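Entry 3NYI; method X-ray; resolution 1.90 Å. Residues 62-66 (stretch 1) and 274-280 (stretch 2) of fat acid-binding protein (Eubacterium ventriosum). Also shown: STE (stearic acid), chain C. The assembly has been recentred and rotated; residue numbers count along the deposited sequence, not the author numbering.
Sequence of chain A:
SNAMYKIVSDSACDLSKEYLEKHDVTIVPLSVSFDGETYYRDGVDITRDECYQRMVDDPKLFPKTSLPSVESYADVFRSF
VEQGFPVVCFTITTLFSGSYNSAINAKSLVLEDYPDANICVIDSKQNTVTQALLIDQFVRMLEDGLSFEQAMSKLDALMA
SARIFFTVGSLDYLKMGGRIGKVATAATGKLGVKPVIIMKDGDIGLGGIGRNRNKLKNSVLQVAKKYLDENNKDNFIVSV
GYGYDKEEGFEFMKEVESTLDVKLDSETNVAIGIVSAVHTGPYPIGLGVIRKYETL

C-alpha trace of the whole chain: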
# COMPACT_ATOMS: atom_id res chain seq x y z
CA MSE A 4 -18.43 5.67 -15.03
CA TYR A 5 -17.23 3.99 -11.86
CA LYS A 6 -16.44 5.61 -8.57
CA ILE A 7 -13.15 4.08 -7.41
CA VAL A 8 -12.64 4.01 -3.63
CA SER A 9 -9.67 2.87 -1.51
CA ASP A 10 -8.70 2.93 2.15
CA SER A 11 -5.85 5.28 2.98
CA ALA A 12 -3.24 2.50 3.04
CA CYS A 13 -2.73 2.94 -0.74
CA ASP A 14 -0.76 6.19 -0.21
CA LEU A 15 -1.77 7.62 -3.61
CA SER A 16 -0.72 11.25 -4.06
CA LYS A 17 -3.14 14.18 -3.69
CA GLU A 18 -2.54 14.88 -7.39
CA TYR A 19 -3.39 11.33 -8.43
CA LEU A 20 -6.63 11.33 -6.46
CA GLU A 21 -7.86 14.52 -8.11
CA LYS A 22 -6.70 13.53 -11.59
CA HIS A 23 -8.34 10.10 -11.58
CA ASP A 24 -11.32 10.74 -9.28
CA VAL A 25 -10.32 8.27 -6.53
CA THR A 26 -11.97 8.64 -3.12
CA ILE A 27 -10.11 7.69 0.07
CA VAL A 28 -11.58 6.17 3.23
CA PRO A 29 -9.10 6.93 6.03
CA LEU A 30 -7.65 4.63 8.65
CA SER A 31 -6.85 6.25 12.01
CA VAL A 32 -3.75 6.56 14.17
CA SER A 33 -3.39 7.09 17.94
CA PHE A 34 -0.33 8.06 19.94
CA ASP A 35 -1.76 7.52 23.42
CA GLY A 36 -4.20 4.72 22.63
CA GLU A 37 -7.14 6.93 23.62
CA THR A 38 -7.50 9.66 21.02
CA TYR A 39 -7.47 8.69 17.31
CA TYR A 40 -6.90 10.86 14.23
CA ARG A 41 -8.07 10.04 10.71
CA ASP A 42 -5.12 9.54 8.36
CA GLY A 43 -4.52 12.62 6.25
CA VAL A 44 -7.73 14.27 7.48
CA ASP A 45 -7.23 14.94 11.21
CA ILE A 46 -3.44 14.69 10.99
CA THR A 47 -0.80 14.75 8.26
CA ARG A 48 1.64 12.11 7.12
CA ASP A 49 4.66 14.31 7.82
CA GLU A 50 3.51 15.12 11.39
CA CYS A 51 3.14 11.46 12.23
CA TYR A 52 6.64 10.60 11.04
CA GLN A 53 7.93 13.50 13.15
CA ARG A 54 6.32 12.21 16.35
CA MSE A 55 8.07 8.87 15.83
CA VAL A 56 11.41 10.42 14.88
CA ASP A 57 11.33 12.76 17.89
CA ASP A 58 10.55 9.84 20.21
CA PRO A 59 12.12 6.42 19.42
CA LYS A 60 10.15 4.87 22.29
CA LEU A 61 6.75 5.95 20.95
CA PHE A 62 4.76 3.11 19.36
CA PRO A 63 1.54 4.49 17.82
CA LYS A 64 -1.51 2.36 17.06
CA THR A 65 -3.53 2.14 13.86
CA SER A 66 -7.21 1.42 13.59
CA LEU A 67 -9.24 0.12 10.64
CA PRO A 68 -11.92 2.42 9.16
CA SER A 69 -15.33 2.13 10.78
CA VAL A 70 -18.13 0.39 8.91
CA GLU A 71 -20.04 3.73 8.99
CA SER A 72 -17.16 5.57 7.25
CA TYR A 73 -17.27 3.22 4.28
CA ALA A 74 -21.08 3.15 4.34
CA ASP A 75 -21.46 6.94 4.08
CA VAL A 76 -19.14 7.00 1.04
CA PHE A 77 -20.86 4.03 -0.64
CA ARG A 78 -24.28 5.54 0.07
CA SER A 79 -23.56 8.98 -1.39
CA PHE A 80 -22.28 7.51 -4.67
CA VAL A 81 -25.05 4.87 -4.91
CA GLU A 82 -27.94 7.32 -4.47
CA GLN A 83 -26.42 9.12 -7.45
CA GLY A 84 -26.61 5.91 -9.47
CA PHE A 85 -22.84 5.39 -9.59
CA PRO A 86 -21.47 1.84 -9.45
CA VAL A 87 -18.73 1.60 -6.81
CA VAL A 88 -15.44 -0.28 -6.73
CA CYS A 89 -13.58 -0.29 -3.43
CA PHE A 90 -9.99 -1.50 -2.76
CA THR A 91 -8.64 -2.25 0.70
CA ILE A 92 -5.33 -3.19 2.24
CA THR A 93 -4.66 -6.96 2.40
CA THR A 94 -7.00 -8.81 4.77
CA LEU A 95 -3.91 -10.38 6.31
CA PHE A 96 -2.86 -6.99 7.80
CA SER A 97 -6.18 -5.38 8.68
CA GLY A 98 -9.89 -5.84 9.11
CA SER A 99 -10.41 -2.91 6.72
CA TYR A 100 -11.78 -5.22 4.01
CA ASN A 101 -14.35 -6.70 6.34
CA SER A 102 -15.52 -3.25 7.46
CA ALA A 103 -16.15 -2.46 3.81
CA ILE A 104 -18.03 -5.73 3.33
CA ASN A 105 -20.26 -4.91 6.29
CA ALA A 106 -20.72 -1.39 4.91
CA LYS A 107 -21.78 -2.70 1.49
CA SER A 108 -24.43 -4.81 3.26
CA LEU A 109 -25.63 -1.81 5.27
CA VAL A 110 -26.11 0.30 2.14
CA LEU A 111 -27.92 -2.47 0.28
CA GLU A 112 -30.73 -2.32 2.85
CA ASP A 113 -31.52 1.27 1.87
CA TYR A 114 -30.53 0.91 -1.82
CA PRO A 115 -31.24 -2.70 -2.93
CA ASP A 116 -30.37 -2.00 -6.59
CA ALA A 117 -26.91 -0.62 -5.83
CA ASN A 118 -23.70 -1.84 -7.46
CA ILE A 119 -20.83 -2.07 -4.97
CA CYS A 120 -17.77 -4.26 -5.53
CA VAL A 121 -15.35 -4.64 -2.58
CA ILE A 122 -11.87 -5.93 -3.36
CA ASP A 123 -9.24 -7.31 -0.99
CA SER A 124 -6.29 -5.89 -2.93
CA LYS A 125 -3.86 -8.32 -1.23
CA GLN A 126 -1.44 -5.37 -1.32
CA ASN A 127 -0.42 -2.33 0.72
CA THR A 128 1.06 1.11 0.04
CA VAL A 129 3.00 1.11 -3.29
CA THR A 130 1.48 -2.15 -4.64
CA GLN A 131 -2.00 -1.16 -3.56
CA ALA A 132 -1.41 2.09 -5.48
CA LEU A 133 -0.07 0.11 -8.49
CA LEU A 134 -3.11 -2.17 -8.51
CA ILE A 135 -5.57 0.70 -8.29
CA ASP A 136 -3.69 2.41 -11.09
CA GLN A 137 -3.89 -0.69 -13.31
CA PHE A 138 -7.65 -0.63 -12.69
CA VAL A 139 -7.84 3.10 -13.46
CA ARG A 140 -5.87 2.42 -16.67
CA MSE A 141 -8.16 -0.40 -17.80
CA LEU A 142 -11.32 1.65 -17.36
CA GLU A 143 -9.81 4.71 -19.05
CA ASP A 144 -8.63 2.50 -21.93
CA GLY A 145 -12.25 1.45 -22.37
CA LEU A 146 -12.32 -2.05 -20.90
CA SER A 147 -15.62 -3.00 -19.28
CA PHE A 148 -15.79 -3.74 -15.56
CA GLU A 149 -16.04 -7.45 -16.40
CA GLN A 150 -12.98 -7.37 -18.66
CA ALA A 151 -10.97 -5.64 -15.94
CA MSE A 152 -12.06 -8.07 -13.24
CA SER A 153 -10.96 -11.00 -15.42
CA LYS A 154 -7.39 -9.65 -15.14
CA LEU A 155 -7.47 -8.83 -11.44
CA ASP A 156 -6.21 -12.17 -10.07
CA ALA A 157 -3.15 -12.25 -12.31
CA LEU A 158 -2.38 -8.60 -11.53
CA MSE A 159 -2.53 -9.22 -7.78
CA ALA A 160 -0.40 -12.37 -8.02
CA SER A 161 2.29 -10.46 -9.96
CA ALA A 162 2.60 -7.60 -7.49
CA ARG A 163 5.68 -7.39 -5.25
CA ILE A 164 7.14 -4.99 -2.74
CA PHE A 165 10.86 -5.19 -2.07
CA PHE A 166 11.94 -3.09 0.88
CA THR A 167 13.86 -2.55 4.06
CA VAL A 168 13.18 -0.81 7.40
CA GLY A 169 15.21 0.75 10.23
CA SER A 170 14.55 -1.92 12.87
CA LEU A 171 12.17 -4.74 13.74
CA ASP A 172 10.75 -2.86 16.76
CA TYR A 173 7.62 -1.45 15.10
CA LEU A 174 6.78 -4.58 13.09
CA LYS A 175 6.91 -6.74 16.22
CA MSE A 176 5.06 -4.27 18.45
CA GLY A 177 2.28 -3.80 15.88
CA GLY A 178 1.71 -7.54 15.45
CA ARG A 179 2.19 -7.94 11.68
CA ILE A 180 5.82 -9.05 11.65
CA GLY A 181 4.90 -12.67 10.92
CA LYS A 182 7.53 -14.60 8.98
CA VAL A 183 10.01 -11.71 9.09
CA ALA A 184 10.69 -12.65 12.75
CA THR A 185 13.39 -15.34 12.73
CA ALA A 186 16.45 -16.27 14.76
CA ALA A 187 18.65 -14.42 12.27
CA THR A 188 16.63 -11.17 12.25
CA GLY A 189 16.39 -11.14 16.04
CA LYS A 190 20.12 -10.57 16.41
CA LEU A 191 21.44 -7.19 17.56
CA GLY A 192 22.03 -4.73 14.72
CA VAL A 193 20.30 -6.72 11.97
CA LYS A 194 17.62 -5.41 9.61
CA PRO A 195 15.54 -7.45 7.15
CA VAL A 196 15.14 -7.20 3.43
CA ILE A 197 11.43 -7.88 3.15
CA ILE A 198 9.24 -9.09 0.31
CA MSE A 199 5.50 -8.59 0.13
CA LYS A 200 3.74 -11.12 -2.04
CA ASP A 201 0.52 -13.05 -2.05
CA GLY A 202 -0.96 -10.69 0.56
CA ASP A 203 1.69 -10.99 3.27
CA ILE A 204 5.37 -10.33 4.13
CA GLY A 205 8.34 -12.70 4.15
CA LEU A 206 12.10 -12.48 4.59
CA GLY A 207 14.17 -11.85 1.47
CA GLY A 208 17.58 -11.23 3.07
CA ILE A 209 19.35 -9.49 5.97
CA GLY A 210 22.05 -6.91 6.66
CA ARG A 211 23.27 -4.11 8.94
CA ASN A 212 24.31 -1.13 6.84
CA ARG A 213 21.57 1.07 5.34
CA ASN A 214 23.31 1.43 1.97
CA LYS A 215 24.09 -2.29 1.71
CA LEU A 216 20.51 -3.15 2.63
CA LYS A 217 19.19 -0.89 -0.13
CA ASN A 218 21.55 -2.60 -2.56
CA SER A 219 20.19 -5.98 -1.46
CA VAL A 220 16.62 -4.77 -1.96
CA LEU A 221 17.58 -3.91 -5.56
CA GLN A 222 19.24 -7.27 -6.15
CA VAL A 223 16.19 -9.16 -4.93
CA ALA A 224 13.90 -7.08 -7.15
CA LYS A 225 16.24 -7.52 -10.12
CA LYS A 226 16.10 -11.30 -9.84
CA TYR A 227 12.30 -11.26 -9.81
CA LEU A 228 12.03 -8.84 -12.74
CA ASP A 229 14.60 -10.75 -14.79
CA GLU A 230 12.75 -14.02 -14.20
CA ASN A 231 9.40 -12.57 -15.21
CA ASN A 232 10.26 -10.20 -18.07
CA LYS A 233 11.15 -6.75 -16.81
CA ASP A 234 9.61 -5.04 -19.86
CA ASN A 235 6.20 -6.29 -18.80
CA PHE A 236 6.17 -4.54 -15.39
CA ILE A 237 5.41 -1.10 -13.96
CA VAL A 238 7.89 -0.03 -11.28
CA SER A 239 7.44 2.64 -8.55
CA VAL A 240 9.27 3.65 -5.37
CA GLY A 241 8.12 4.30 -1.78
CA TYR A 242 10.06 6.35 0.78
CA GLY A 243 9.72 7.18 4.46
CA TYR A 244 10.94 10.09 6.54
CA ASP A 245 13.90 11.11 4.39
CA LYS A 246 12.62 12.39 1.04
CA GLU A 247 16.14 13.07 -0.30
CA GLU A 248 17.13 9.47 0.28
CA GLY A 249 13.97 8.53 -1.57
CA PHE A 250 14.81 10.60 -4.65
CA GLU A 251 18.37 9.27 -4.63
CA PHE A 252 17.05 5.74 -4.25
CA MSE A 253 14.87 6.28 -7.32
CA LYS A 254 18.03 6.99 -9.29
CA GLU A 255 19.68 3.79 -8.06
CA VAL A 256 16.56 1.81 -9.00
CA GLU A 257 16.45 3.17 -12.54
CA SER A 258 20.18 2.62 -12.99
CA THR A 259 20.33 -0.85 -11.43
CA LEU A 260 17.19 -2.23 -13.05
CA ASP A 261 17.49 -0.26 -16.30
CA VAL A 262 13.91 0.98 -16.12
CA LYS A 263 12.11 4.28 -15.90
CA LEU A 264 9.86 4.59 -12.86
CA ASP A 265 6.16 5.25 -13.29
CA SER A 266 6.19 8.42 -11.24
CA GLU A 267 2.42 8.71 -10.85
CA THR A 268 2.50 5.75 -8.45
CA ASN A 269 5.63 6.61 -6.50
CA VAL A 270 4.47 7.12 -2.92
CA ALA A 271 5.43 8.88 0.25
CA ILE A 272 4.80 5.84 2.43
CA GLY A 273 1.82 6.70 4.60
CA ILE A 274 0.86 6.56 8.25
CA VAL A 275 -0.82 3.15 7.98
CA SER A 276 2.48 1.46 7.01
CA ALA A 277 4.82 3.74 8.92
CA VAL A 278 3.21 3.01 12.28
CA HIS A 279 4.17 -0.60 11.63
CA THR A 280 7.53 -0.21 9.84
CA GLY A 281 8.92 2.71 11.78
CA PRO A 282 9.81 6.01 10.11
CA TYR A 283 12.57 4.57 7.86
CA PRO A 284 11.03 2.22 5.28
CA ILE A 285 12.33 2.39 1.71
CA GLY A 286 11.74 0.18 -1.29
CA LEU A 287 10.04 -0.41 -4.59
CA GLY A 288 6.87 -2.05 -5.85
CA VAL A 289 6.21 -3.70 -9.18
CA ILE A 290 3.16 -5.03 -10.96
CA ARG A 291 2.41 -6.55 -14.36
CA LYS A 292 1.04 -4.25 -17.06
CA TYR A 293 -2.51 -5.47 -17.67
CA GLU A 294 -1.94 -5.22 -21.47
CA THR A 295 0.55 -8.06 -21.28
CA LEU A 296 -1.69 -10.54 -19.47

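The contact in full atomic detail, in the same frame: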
# COMPACT_ATOMS: atom_id res chain seq x y z
N PHE A 62 5.36 4.04 20.31
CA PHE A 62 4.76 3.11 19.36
C PHE A 62 3.27 3.42 19.16
O PHE A 62 2.43 3.04 20.00
CB PHE A 62 4.99 1.65 19.79
CG PHE A 62 6.44 1.25 19.78
CD1 PHE A 62 7.01 0.71 18.64
CD2 PHE A 62 7.24 1.44 20.90
CE1 PHE A 62 8.35 0.36 18.62
CE2 PHE A 62 8.58 1.08 20.89
CZ PHE A 62 9.14 0.54 19.75
N PRO A 63 2.94 4.13 18.07
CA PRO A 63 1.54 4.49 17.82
C PRO A 63 0.71 3.27 17.46
O PRO A 63 1.27 2.20 17.18
CB PRO A 63 1.62 5.43 16.62
CG PRO A 63 3.08 5.84 16.52
CD PRO A 63 3.84 4.67 17.04
N LYS A 64 -0.61 3.43 17.46
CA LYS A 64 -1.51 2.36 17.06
C LYS A 64 -2.34 2.80 15.86
O LYS A 64 -2.67 3.97 15.74
CB LYS A 64 -2.43 1.98 18.22
CG LYS A 64 -1.66 1.40 19.40
CD LYS A 64 -2.59 0.98 20.51
CE LYS A 64 -1.91 -0.03 21.42
NZ LYS A 64 -1.52 -1.27 20.68
N THR A 65 -2.63 1.86 14.97
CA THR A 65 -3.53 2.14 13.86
C THR A 65 -4.88 1.54 14.18
O THR A 65 -5.00 0.65 15.03
CB THR A 65 -3.05 1.48 12.54
OG1 THR A 65 -2.77 0.09 12.79
CG2 THR A 65 -1.79 2.15 12.03
N SER A 66 -5.89 2.00 13.46
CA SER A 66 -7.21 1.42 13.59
C SER A 66 -7.86 1.40 12.22
O SER A 66 -7.74 2.37 11.46
CB SER A 66 -8.04 2.26 14.58
OG SER A 66 -9.30 1.68 14.78
N ILE A 274 1.04 6.88 6.85
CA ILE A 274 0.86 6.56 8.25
C ILE A 274 0.51 5.11 8.53
O ILE A 274 1.07 4.50 9.43
CB ILE A 274 -0.26 7.47 8.81
CG1 ILE A 274 0.24 8.92 8.86
CG2 ILE A 274 -0.71 6.98 10.18
CD1 ILE A 274 -0.82 9.94 9.34
N VAL A 275 -0.42 4.55 7.76
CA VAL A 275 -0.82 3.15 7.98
C VAL A 275 0.41 2.20 8.01
O VAL A 275 0.56 1.38 8.92
CB VAL A 275 -1.83 2.65 6.92
CG1 VAL A 275 -2.10 1.15 7.10
CG2 VAL A 275 -3.12 3.46 7.00
N SER A 276 1.28 2.31 7.02
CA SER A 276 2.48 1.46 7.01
C SER A 276 3.53 1.91 8.00
O SER A 276 4.17 1.09 8.67
CB SER A 276 3.11 1.41 5.61
OG SER A 276 2.24 0.76 4.69
N ALA A 277 3.73 3.22 8.10
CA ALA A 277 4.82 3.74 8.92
C ALA A 277 4.66 3.41 10.40
O ALA A 277 5.65 3.21 11.10
CB ALA A 277 5.00 5.25 8.71
N VAL A 278 3.42 3.37 10.89
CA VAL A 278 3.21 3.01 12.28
C VAL A 278 3.79 1.62 12.53
O VAL A 278 4.32 1.32 13.60
CB VAL A 278 1.72 3.07 12.68
CG1 VAL A 278 1.46 2.30 13.97
CG2 VAL A 278 1.26 4.54 12.84
N HIS A 279 3.74 0.78 11.50
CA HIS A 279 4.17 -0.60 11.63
C HIS A 279 5.61 -0.87 11.17
O HIS A 279 6.22 -1.83 11.63
CB HIS A 279 3.16 -1.53 10.92
CG HIS A 279 1.82 -1.54 11.60
ND1 HIS A 279 1.51 -2.42 12.61
CD2 HIS A 279 0.75 -0.72 11.47
CE1 HIS A 279 0.28 -2.18 13.04
NE2 HIS A 279 -0.20 -1.14 12.36
N THR A 280 6.15 -0.02 10.29
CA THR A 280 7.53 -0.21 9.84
C THR A 280 8.53 0.61 10.63
O THR A 280 9.72 0.29 10.65
CB THR A 280 7.74 0.20 8.36
OG1 THR A 280 7.41 1.59 8.18
CG2 THR A 280 6.88 -0.65 7.44
C1 STE C . -5.28 -1.56 11.07
O1 STE C . -6.22 -2.22 10.78
O2 STE C . -5.10 -1.25 12.22
C2 STE C . -4.18 -1.30 10.02
C3 STE C . -2.99 -2.28 10.22
C4 STE C . -1.85 -1.94 9.23
C5 STE C . -0.77 -3.04 9.22
C6 STE C . 0.39 -2.64 8.27
C7 STE C . 1.54 -3.67 8.32
C8 STE C . 2.58 -3.30 7.24
C9 STE C . 3.77 -4.28 7.24
C10 STE C . 4.82 -3.80 6.20
C11 STE C . 4.32 -4.17 4.80
C12 STE C . 4.33 -3.02 3.77
C13 STE C . 5.34 -1.89 4.06
C14 STE C . 6.07 -1.59 2.72
C15 STE C . 6.80 -0.23 2.78
C16 STE C . 7.80 -0.17 1.60
C17 STE C . 7.09 0.38 0.34
C18 STE C . 8.10 0.62 -0.81

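Strand 64-66 runs roughly antiparallel to helix 274-280, at 144° between their N-to-C directions, and the axes approach to 8.2 Å. In register, Pro63 CA lies 6.0 Å from Val278 CA, and Thr65 CA 6.6 Å from Val275 CA. Within the helix, Val278 N donates a hydrogen bond to Ile274 O (3.0 Å), and Thr280 N one to Ser276 O (2.8 Å).

Pro63 and Thr65 point toward the helix, while the intervening Lys64 points away, its long charged chain exposed. Val278 points back toward the first stretch, and its branched side chain packs against Pro63 and Thr65: CG1 packs 3.2 Å from Pro63 O, CG2 lies 3.9 Å from Pro63 CB, and CB lies 3.7 Å from Thr65 CG2. The compact, apolar proline ring suits this buried place.

Thr65, with chi1 in p, serves two kinds of contact. Its methyl CG2 faces Val278 and sits 4.0 Å from Val275 O, whereas its hydroxyl accepts a hydrogen bond from His279 NE2 (NE2 to OG1, 2.9 Å) and donates one to O2 of the stearic acid (OG1 to O2, 2.7 Å). His279 starts sideways, but its ring end reaches the strand; Thr65 OG1 meets the ring edge, and stearic acid C5 lies over one face, 3.6 Å from CD2. The contact buries 237 Å² in total.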